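Local coordinates for protein aminotransferase class I and II (Anaerococcus prevotii, PDB 4EMY) that binds pyridoxal 5'-phosphate and probably acts as a homodimeric aminotransferase, moving amino groups between substrates, at residues 209-215 with 247-251; 161-167 with 202-206; 56-60 with 320-324. All coordinates share one frame. Residues are numbered along the deposited sequence.

In the fold
None of the three contacts includes a cofactor-binding residue. Contacts 1 and 2 are neighbours, with centres about 16 Å apart, and share helix 198-211: contact 2 packs its middle against helix 163-176, and contact 1 then joins its C-terminal end to the loop leading into strand 251-258. Contact 3 ties residues 56-60 to the long helix 315-345, its centre about 41 Å from that of contact 1 and about 37 Å from that of contact 2; contacts 1 and 2 are both nested within the chain loop it closes. The side chains of Val60 and Phe161 lie about 13 Å and about 14 Å from a bound cofactor, and that of Tyr321 about 9 Å from that of Lys261.

Contact 1 (209-215 with 247-251)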
loop_
_atom_site.group_PDB
_atom_site.type_symbol
_atom_site.label_atom_id
_atom_site.label_comp_id
_atom_site.label_asym_id
_atom_site.label_seq_id
_atom_site.Cartn_x
_atom_site.Cartn_y
_atom_site.Cartn_z
ATOM N N LYS A 209 11.151 -16.352 -26.199
ATOM C CA LYS A 209 10.593 -16.117 -27.527
ATOM C C LYS A 209 10.230 -17.439 -28.194
ATOM O O LYS A 209 9.206 -17.533 -28.874
ATOM C CB LYS A 209 11.581 -15.365 -28.413
ATOM C CG LYS A 209 11.517 -13.853 -28.319
ATOM C CD LYS A 209 12.478 -13.227 -29.321
ATOM C CE LYS A 209 12.733 -11.756 -29.025
ATOM N NZ LYS A 209 13.772 -11.155 -29.910
ATOM N N GLU A 210 11.076 -18.452 -28.004
ATOM C CA GLU A 210 10.819 -19.793 -28.536
ATOM C C GLU A 210 9.562 -20.408 -27.923
ATOM O O GLU A 210 8.765 -21.039 -28.617
ATOM C CB GLU A 210 12.014 -20.720 -28.298
ATOM C CG GLU A 210 13.258 -20.381 -29.105
ATOM C CD GLU A 210 14.412 -21.322 -28.808
ATOM O OE1 GLU A 210 14.291 -22.531 -29.111
ATOM O OE2 GLU A 210 15.443 -20.852 -28.270
ATOM N N LYS A 211 9.401 -20.215 -26.618
ATOM C CA LYS A 211 8.242 -20.698 -25.886
ATOM C C LYS A 211 6.987 -19.955 -26.319
ATOM O O LYS A 211 5.912 -20.545 -26.426
ATOM C CB LYS A 211 8.469 -20.510 -24.392
ATOM C CG LYS A 211 9.764 -21.113 -23.882
ATOM C CD LYS A 211 9.581 -22.586 -23.581
ATOM C CE LYS A 211 10.770 -23.393 -24.056
ATOM N NZ LYS A 211 10.686 -23.725 -25.503
ATOM N N ALA A 212 7.138 -18.660 -26.585
ATOM C CA ALA A 212 6.028 -17.816 -27.024
ATOM C C ALA A 212 5.529 -18.145 -28.437
ATOM O O ALA A 212 4.512 -17.608 -28.881
ATOM C CB ALA A 212 6.399 -16.343 -26.913
ATOM N N GLU A 213 6.240 -19.022 -29.140
ATOM C CA GLU A 213 5.774 -19.520 -30.434
ATOM C C GLU A 213 4.497 -20.346 -30.283
ATOM O O GLU A 213 3.666 -20.363 -31.186
ATOM C CB GLU A 213 6.849 -20.346 -31.139
ATOM C CG GLU A 213 8.104 -19.569 -31.507
ATOM C CD GLU A 213 9.117 -20.429 -32.237
ATOM O OE1 GLU A 213 10.305 -20.411 -31.855
ATOM O OE2 GLU A 213 8.725 -21.136 -33.192
ATOM N N ASP A 214 4.354 -21.028 -29.145
ATOM C CA ASP A 214 3.125 -21.755 -28.826
ATOM C C ASP A 214 2.100 -20.765 -28.302
ATOM O O ASP A 214 2.145 -20.357 -27.138
ATOM C CB ASP A 214 3.378 -22.874 -27.806
ATOM C CG ASP A 214 2.159 -23.791 -27.605
ATOM O OD1 ASP A 214 1.100 -23.579 -28.241
ATOM O OD2 ASP A 214 2.269 -24.735 -26.790
ATOM N N LYS A 215 1.168 -20.391 -29.171
ATOM C CA LYS A 215 0.226 -19.317 -28.877
ATOM C C LYS A 215 -0.934 -19.744 -27.962
ATOM O O LYS A 215 -1.893 -18.999 -27.775
ATOM C CB LYS A 215 -0.268 -18.670 -30.179
ATOM C CG LYS A 215 0.841 -18.027 -31.016
ATOM C CD LYS A 215 1.314 -16.676 -30.482
ATOM C CE LYS A 215 0.283 -15.582 -30.757
ATOM N NZ LYS A 215 0.795 -14.186 -30.604
ATOM N N LEU A 247 8.527 -7.901 -28.633
ATOM C CA LEU A 247 8.335 -9.255 -28.150
ATOM C C LEU A 247 6.941 -9.713 -28.540
ATOM O O LEU A 247 6.030 -8.889 -28.611
ATOM C CB LEU A 247 8.514 -9.302 -26.634
ATOM C CG LEU A 247 9.849 -9.786 -26.057
ATOM C CD1 LEU A 247 11.067 -9.219 -26.769
ATOM C CD2 LEU A 247 9.909 -9.463 -24.574
ATOM N N PRO A 248 6.767 -11.022 -28.811
ATOM C CA PRO A 248 5.451 -11.521 -29.223
ATOM C C PRO A 248 4.334 -11.162 -28.238
ATOM O O PRO A 248 4.544 -11.158 -27.025
ATOM C CB PRO A 248 5.642 -13.047 -29.299
ATOM C CG PRO A 248 6.994 -13.329 -28.739
ATOM C CD PRO A 248 7.794 -12.075 -28.870
ATOM N N ARG A 249 3.163 -10.853 -28.786
ATOM C CA ARG A 249 1.958 -10.529 -28.024
ATOM C C ARG A 249 1.843 -11.283 -26.689
ATOM O O ARG A 249 1.527 -10.683 -25.660
ATOM C CB ARG A 249 0.727 -10.763 -28.917
ATOM C CG ARG A 249 -0.630 -10.641 -28.239
ATOM C CD ARG A 249 -1.752 -10.404 -29.247
ATOM N NE ARG A 249 -1.738 -9.033 -29.773
ATOM C CZ ARG A 249 -1.458 -8.695 -31.033
ATOM N NH1 ARG A 249 -1.179 -9.623 -31.950
ATOM N NH2 ARG A 249 -1.473 -7.414 -31.384
ATOM N N ASN A 250 2.130 -12.583 -26.711
ATOM C CA ASN A 250 1.980 -13.449 -25.533
ATOM C C ASN A 250 3.186 -13.494 -24.578
ATOM O O ASN A 250 3.235 -14.326 -23.665
ATOM C CB ASN A 250 1.592 -14.866 -25.967
ATOM C CG ASN A 250 2.626 -15.504 -26.875
ATOM O OD1 ASN A 250 3.164 -14.863 -27.779
ATOM N ND2 ASN A 250 2.905 -16.778 -26.638
ATOM N N LEU A 251 4.157 -12.611 -24.795
ATOM C CA LEU A 251 5.290 -12.490 -23.885
ATOM C C LEU A 251 5.317 -11.099 -23.271
ATOM O O LEU A 251 5.931 -10.173 -23.808
ATOM C CB LEU A 251 6.611 -12.810 -24.590
ATOM C CG LEU A 251 7.899 -12.866 -23.753
ATOM C CD1 LEU A 251 7.792 -13.861 -22.607
ATOM C CD2 LEU A 251 9.092 -13.209 -24.632
#
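Leu247 opens the 247-251 loop, and its CD1 meets CE of Lys209 at 3.8 Å, so the extended aliphatic part of the lysine lies along the loop. Pro248 directs its ring at the helix end: CG packs 3.6 Å from CB of Ala212, and CD lies 4.2 Å from CG of Lys209. The loop then folds into a type I beta turn from Pro248 to Leu251, closed by Leu251 N to Pro248 O at 2.7 Å. This is the end of the connection from strand 218-224 to strand 251-258, parallel neighbours in the large mixed sheet of the aminotransferase fold, and it meets the chain near the C-terminal end of helix 198-211, where Lys211 to Asp214 form another type I turn. Arg249, second residue of the Pro248-Leu251 turn, is exposed, its CB 3.8 Å from NZ of Lys215. Asn250 comes next and is buried; its ND2 donates to Ala212 O at 2.9 Å (153°) and also bonds Lys217 O, so one amide group links the loop to two backbone carbonyls around the helix-to-strand connection. Leu251 begins the strand, with CB 4.2 Å from CB of Ala212, while its side chain also touches Ile219.

Contact 2 (161-167 with 202-206); sequences FNIDVYK and DEVIT
Two nearly parallel helices pack side by side on the large mixed sheet of the aminotransferase fold: the axes of segments 163-167 and 202-206 cross at -21° and approach to 10.8 Å, with Ile163 and Glu203 closest in register (CA to CA 7.1 Å). Phe161 and Asn162 are loop, Asn162 centring an inverse gamma turn; helix runs from Ile163, and 202-206 is helical throughout. Asn162 N-caps the first helix, its OD1 accepting from Val165 N at 3.2 Å. Val204, chi1 t, is the most covered residue. Its CG2 lies 3.7 Å from CE2 of Phe161 (chi1 t) and 4.1 Å from CD1 of Ile163, while its CG1 is 3.8 Å from CE1 of Tyr166 (chi1 t) and obliquely placed to that ring. The Tyr166 hydroxyl is hydrogen-bonded to Ser182 OG, tying helix 163-176 to strand 179-184. Glu203, with chi1 m and chi2 t, contributes its aliphatic base. Ile163 points at the neighbouring helix with chi1 t and chi2 p, bringing its CD1 to 3.7 Å from CB of Glu203.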
loop_
_atom_site.group_PDB
_atom_site.type_symbol
_atom_site.label_atom_id
_atom_site.label_comp_id
_atom_site.label_asym_id
_atom_site.label_seq_id
_atom_site.Cartn_x
_atom_site.Cartn_y
_atom_site.Cartn_z
ATOM N N PHE A 161 25.149 -17.235 -14.840
ATOM C CA PHE A 161 23.740 -17.601 -14.904
ATOM C C PHE A 161 23.587 -18.996 -15.476
ATOM O O PHE A 161 24.145 -19.306 -16.527
ATOM C CB PHE A 161 22.942 -16.596 -15.729
ATOM C CG PHE A 161 21.462 -16.723 -15.553
ATOM C CD1 PHE A 161 20.875 -16.477 -14.320
ATOM C CD2 PHE A 161 20.653 -17.095 -16.614
ATOM C CE1 PHE A 161 19.506 -16.603 -14.153
ATOM C CE2 PHE A 161 19.283 -17.221 -16.454
ATOM C CZ PHE A 161 18.709 -16.976 -15.223
ATOM N N ASN A 162 22.843 -19.838 -14.767
ATOM C CA ASN A 162 22.699 -21.240 -15.142
ATOM C C ASN A 162 21.659 -21.441 -16.237
ATOM O O ASN A 162 20.663 -22.158 -16.058
ATOM C CB ASN A 162 22.387 -22.102 -13.917
ATOM C CG ASN A 162 22.685 -23.574 -14.141
ATOM O OD1 ASN A 162 22.612 -24.080 -15.267
ATOM N ND2 ASN A 162 23.012 -24.276 -13.059
ATOM N N ILE A 163 21.928 -20.815 -17.381
ATOM C CA ILE A 163 21.041 -20.843 -18.541
ATOM C C ILE A 163 20.449 -22.228 -18.842
ATOM O O ILE A 163 19.269 -22.338 -19.169
ATOM C CB ILE A 163 21.720 -20.223 -19.791
ATOM C CG1 ILE A 163 20.703 -19.994 -20.914
ATOM C CG2 ILE A 163 22.899 -21.056 -20.271
ATOM C CD1 ILE A 163 19.535 -19.109 -20.529
ATOM N N ASP A 164 21.263 -23.274 -18.707
ATOM C CA ASP A 164 20.816 -24.642 -18.954
ATOM C C ASP A 164 19.693 -25.058 -18.011
ATOM O O ASP A 164 18.651 -25.541 -18.458
ATOM C CB ASP A 164 21.986 -25.620 -18.832
ATOM C CG ASP A 164 22.860 -25.645 -20.069
ATOM O OD1 ASP A 164 22.353 -25.331 -21.170
ATOM O OD2 ASP A 164 24.056 -25.993 -19.941
ATOM N N VAL A 165 19.908 -24.864 -16.710
ATOM C CA VAL A 165 18.918 -25.244 -15.704
ATOM C C VAL A 165 17.701 -24.326 -15.798
ATOM O O VAL A 165 16.563 -24.790 -15.699
ATOM C CB VAL A 165 19.513 -25.274 -14.277
ATOM C CG1 VAL A 165 18.426 -25.474 -13.226
ATOM C CG2 VAL A 165 20.549 -26.384 -14.164
ATOM N N TYR A 166 17.945 -23.035 -16.019
ATOM C CA TYR A 166 16.860 -22.081 -16.239
ATOM C C TYR A 166 15.922 -22.579 -17.332
ATOM O O TYR A 166 14.705 -22.548 -17.169
ATOM C CB TYR A 166 17.399 -20.687 -16.591
ATOM C CG TYR A 166 16.324 -19.679 -16.960
ATOM C CD1 TYR A 166 16.074 -19.348 -18.293
ATOM C CD2 TYR A 166 15.552 -19.066 -15.981
ATOM C CE1 TYR A 166 15.092 -18.430 -18.634
ATOM C CE2 TYR A 166 14.571 -18.145 -16.313
ATOM C CZ TYR A 166 14.345 -17.831 -17.639
ATOM O OH TYR A 166 13.364 -16.920 -17.960
ATOM N N LYS A 167 16.504 -23.048 -18.431
ATOM C CA LYS A 167 15.741 -23.556 -19.563
ATOM C C LYS A 167 14.870 -24.753 -19.201
ATOM O O LYS A 167 13.708 -24.808 -19.597
ATOM C CB LYS A 167 16.666 -23.893 -20.739
ATOM C CG LYS A 167 17.147 -22.668 -21.501
ATOM C CD LYS A 167 18.091 -23.022 -22.638
ATOM C CE LYS A 167 18.632 -21.757 -23.287
ATOM N NZ LYS A 167 19.521 -22.027 -24.451
ATOM N N ASP A 202 20.169 -11.998 -23.262
ATOM C CA ASP A 202 19.889 -12.454 -24.618
ATOM C C ASP A 202 19.496 -13.924 -24.634
ATOM O O ASP A 202 18.477 -14.280 -25.222
ATOM C CB ASP A 202 21.081 -12.211 -25.546
ATOM C CG ASP A 202 20.816 -11.122 -26.583
ATOM O OD1 ASP A 202 19.664 -10.978 -27.055
ATOM O OD2 ASP A 202 21.781 -10.418 -26.945
ATOM N N GLU A 203 20.289 -14.765 -23.969
ATOM C CA GLU A 203 19.992 -16.193 -23.870
ATOM C C GLU A 203 18.602 -16.426 -23.278
ATOM O O GLU A 203 17.890 -17.345 -23.684
ATOM C CB GLU A 203 21.068 -16.920 -23.056
ATOM C CG GLU A 203 22.329 -17.259 -23.846
ATOM C CD GLU A 203 23.423 -17.900 -22.998
ATOM O OE1 GLU A 203 23.857 -17.283 -21.986
ATOM O OE2 GLU A 203 23.862 -19.022 -23.352
ATOM N N VAL A 204 18.209 -15.565 -22.344
ATOM C CA VAL A 204 16.901 -15.657 -21.708
ATOM C C VAL A 204 15.768 -15.211 -22.631
ATOM O O VAL A 204 14.833 -15.982 -22.864
ATOM C CB VAL A 204 16.858 -14.889 -20.372
ATOM C CG1 VAL A 204 15.441 -14.841 -19.819
ATOM C CG2 VAL A 204 17.800 -15.535 -19.367
ATOM N N ILE A 205 15.840 -13.992 -23.163
ATOM C CA ILE A 205 14.738 -13.491 -24.000
ATOM C C ILE A 205 14.549 -14.330 -25.258
ATOM O O ILE A 205 13.423 -14.538 -25.696
ATOM C CB ILE A 205 14.838 -11.981 -24.343
ATOM C CG1 ILE A 205 16.157 -11.645 -25.056
ATOM C CG2 ILE A 205 14.681 -11.137 -23.090
ATOM C CD1 ILE A 205 16.066 -11.499 -26.572
ATOM N N THR A 206 15.654 -14.823 -25.812
ATOM C CA THR A 206 15.638 -15.644 -27.018
ATOM C C THR A 206 14.952 -16.977 -26.739
ATOM O O THR A 206 14.275 -17.536 -27.608
ATOM C CB THR A 206 17.066 -15.882 -27.550
ATOM O OG1 THR A 206 17.759 -14.630 -27.616
ATOM C CG2 THR A 206 17.038 -16.504 -28.937
#

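Contact 3 (56-60 with 320-324)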
loop_
_atom_site.group_PDB
_atom_site.type_symbol
_atom_site.label_atom_id
_atom_site.label_comp_id
_atom_site.label_asym_id
_atom_site.label_seq_id
_atom_site.Cartn_x
_atom_site.Cartn_y
_atom_site.Cartn_z
ATOM N N ALA A 56 20.055 10.000 4.062
ATOM C CA ALA A 56 18.943 10.655 3.392
ATOM C C ALA A 56 19.514 11.751 2.498
ATOM O O ALA A 56 20.004 12.783 2.986
ATOM C CB ALA A 56 17.958 11.220 4.404
ATOM N N LEU A 57 19.477 11.501 1.190
ATOM C CA LEU A 57 20.023 12.429 0.199
ATOM C C LEU A 57 19.369 13.808 0.301
ATOM O O LEU A 57 18.150 13.925 0.172
ATOM C CB LEU A 57 19.842 11.863 -1.208
ATOM C CG LEU A 57 20.672 10.636 -1.570
ATOM C CD1 LEU A 57 20.082 9.955 -2.791
ATOM C CD2 LEU A 57 22.125 11.013 -1.808
ATOM N N PRO A 58 20.169 14.857 0.555
ATOM C CA PRO A 58 19.602 16.202 0.644
ATOM C C PRO A 58 18.803 16.610 -0.600
ATOM O O PRO A 58 17.744 17.214 -0.472
ATOM C CB PRO A 58 20.842 17.088 0.808
ATOM C CG PRO A 58 21.830 16.202 1.474
ATOM C CD PRO A 58 21.608 14.849 0.865
ATOM N N SER A 59 19.302 16.261 -1.786
ATOM C CA SER A 59 18.648 16.611 -3.046
ATOM C C SER A 59 17.244 16.028 -3.152
ATOM O O SER A 59 16.389 16.598 -3.822
ATOM C CB SER A 59 19.483 16.141 -4.230
ATOM O OG SER A 59 19.624 14.734 -4.201
ATOM N N VAL A 60 17.019 14.891 -2.495
ATOM C CA VAL A 60 15.689 14.307 -2.386
ATOM C C VAL A 60 14.853 15.042 -1.328
ATOM O O VAL A 60 13.827 15.635 -1.649
ATOM C CB VAL A 60 15.750 12.790 -2.088
ATOM C CG1 VAL A 60 14.350 12.203 -1.954
ATOM C CG2 VAL A 60 16.514 12.060 -3.179
ATOM N N ILE A 320 22.099 18.414 -9.420
ATOM C CA ILE A 320 22.447 18.202 -8.017
ATOM C C ILE A 320 22.189 16.755 -7.606
ATOM O O ILE A 320 23.015 16.141 -6.929
ATOM C CB ILE A 320 21.657 19.149 -7.077
ATOM C CG1 ILE A 320 21.633 20.588 -7.620
ATOM C CG2 ILE A 320 22.192 19.078 -5.648
ATOM C CD1 ILE A 320 22.939 21.366 -7.520
ATOM N N TYR A 321 21.049 16.211 -8.023
ATOM C CA TYR A 321 20.692 14.853 -7.638
ATOM C C TYR A 321 21.635 13.802 -8.231
ATOM O O TYR A 321 22.056 12.895 -7.516
ATOM C CB TYR A 321 19.222 14.531 -7.936
ATOM C CG TYR A 321 18.948 13.057 -7.889
ATOM C CD1 TYR A 321 18.761 12.333 -9.062
ATOM C CD2 TYR A 321 18.922 12.369 -6.676
ATOM C CE1 TYR A 321 18.534 10.969 -9.029
ATOM C CE2 TYR A 321 18.695 11.004 -6.635
ATOM C CZ TYR A 321 18.503 10.312 -7.817
ATOM O OH TYR A 321 18.278 8.958 -7.796
ATOM N N GLU A 322 21.973 13.930 -9.518
ATOM C CA GLU A 322 22.927 13.014 -10.171
ATOM C C GLU A 322 24.286 13.036 -9.467
ATOM O O GLU A 322 24.809 11.992 -9.089
ATOM C CB GLU A 322 23.116 13.335 -11.665
ATOM C CG GLU A 322 21.849 13.612 -12.464
ATOM C CD GLU A 322 21.012 12.371 -12.758
ATOM O OE1 GLU A 322 21.512 11.223 -12.603
ATOM O OE2 GLU A 322 19.836 12.552 -13.162
ATOM N N GLN A 323 24.843 14.230 -9.280
ATOM C CA GLN A 323 26.132 14.376 -8.610
ATOM C C GLN A 323 26.137 13.747 -7.214
ATOM O O GLN A 323 27.158 13.212 -6.778
ATOM C CB GLN A 323 26.549 15.846 -8.538
ATOM C CG GLN A 323 28.025 16.069 -8.228
ATOM C CD GLN A 323 28.955 15.389 -9.224
ATOM O OE1 GLN A 323 29.065 14.156 -9.265
ATOM N NE2 GLN A 323 29.641 16.194 -10.028
ATOM N N GLU A 324 24.992 13.816 -6.533
ATOM C CA GLU A 324 24.806 13.181 -5.227
ATOM C C GLU A 324 24.648 11.669 -5.341
ATOM O O GLU A 324 25.096 10.931 -4.456
ATOM C CB GLU A 324 23.613 13.791 -4.486
ATOM C CG GLU A 324 23.984 15.010 -3.657
ATOM C CD GLU A 324 22.803 15.659 -2.953
ATOM O OE1 GLU A 324 22.778 16.913 -2.866
ATOM O OE2 GLU A 324 21.905 14.931 -2.482
#
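Leu57 occupies the N-cap position of helix 58-66, and the chain turns from the extended backbone of Ala56 and Leu57 into helix at Pro58. Segment 320-324 is helical throughout, part of the long helix 315-345. The backbones come closest at Ser59 and Tyr321, with CA atoms 5.3 Å apart; CA of Leu57 lies 7.3 Å from CA of Glu324. Glu324 reaches across with chi2 t and sets OE2 beside the first turn of the shorter helix, where it accepts from Ser59 N at 3.0 Å (161°) and from Ser59 OG at 2.9 Å. Tyr321 supplies the apolar side: Leu57 CD1 meets its CE2 at the ring edge and Val60 CG2 meets the same atom obliquely, both at 4.2 Å. Ser59 OG also approaches the ring edge, 3.5 Å from Tyr321 CD2. The tyrosine ring stacks with His263 and its OH hydrogen-bonds to Ser262 O, the residue after the cofactor-binding Lys261, whose side chain is about 9 Å from that of Tyr321. Ala56 packs on Arg69 of the second subunit, so the segment starts at the dimer interface. One carboxylate thus satisfies a backbone NH and a hydroxyl in the opening turn of helix 58-66, joining this N-terminal element of the chain to helix 315-345 through polar bonds.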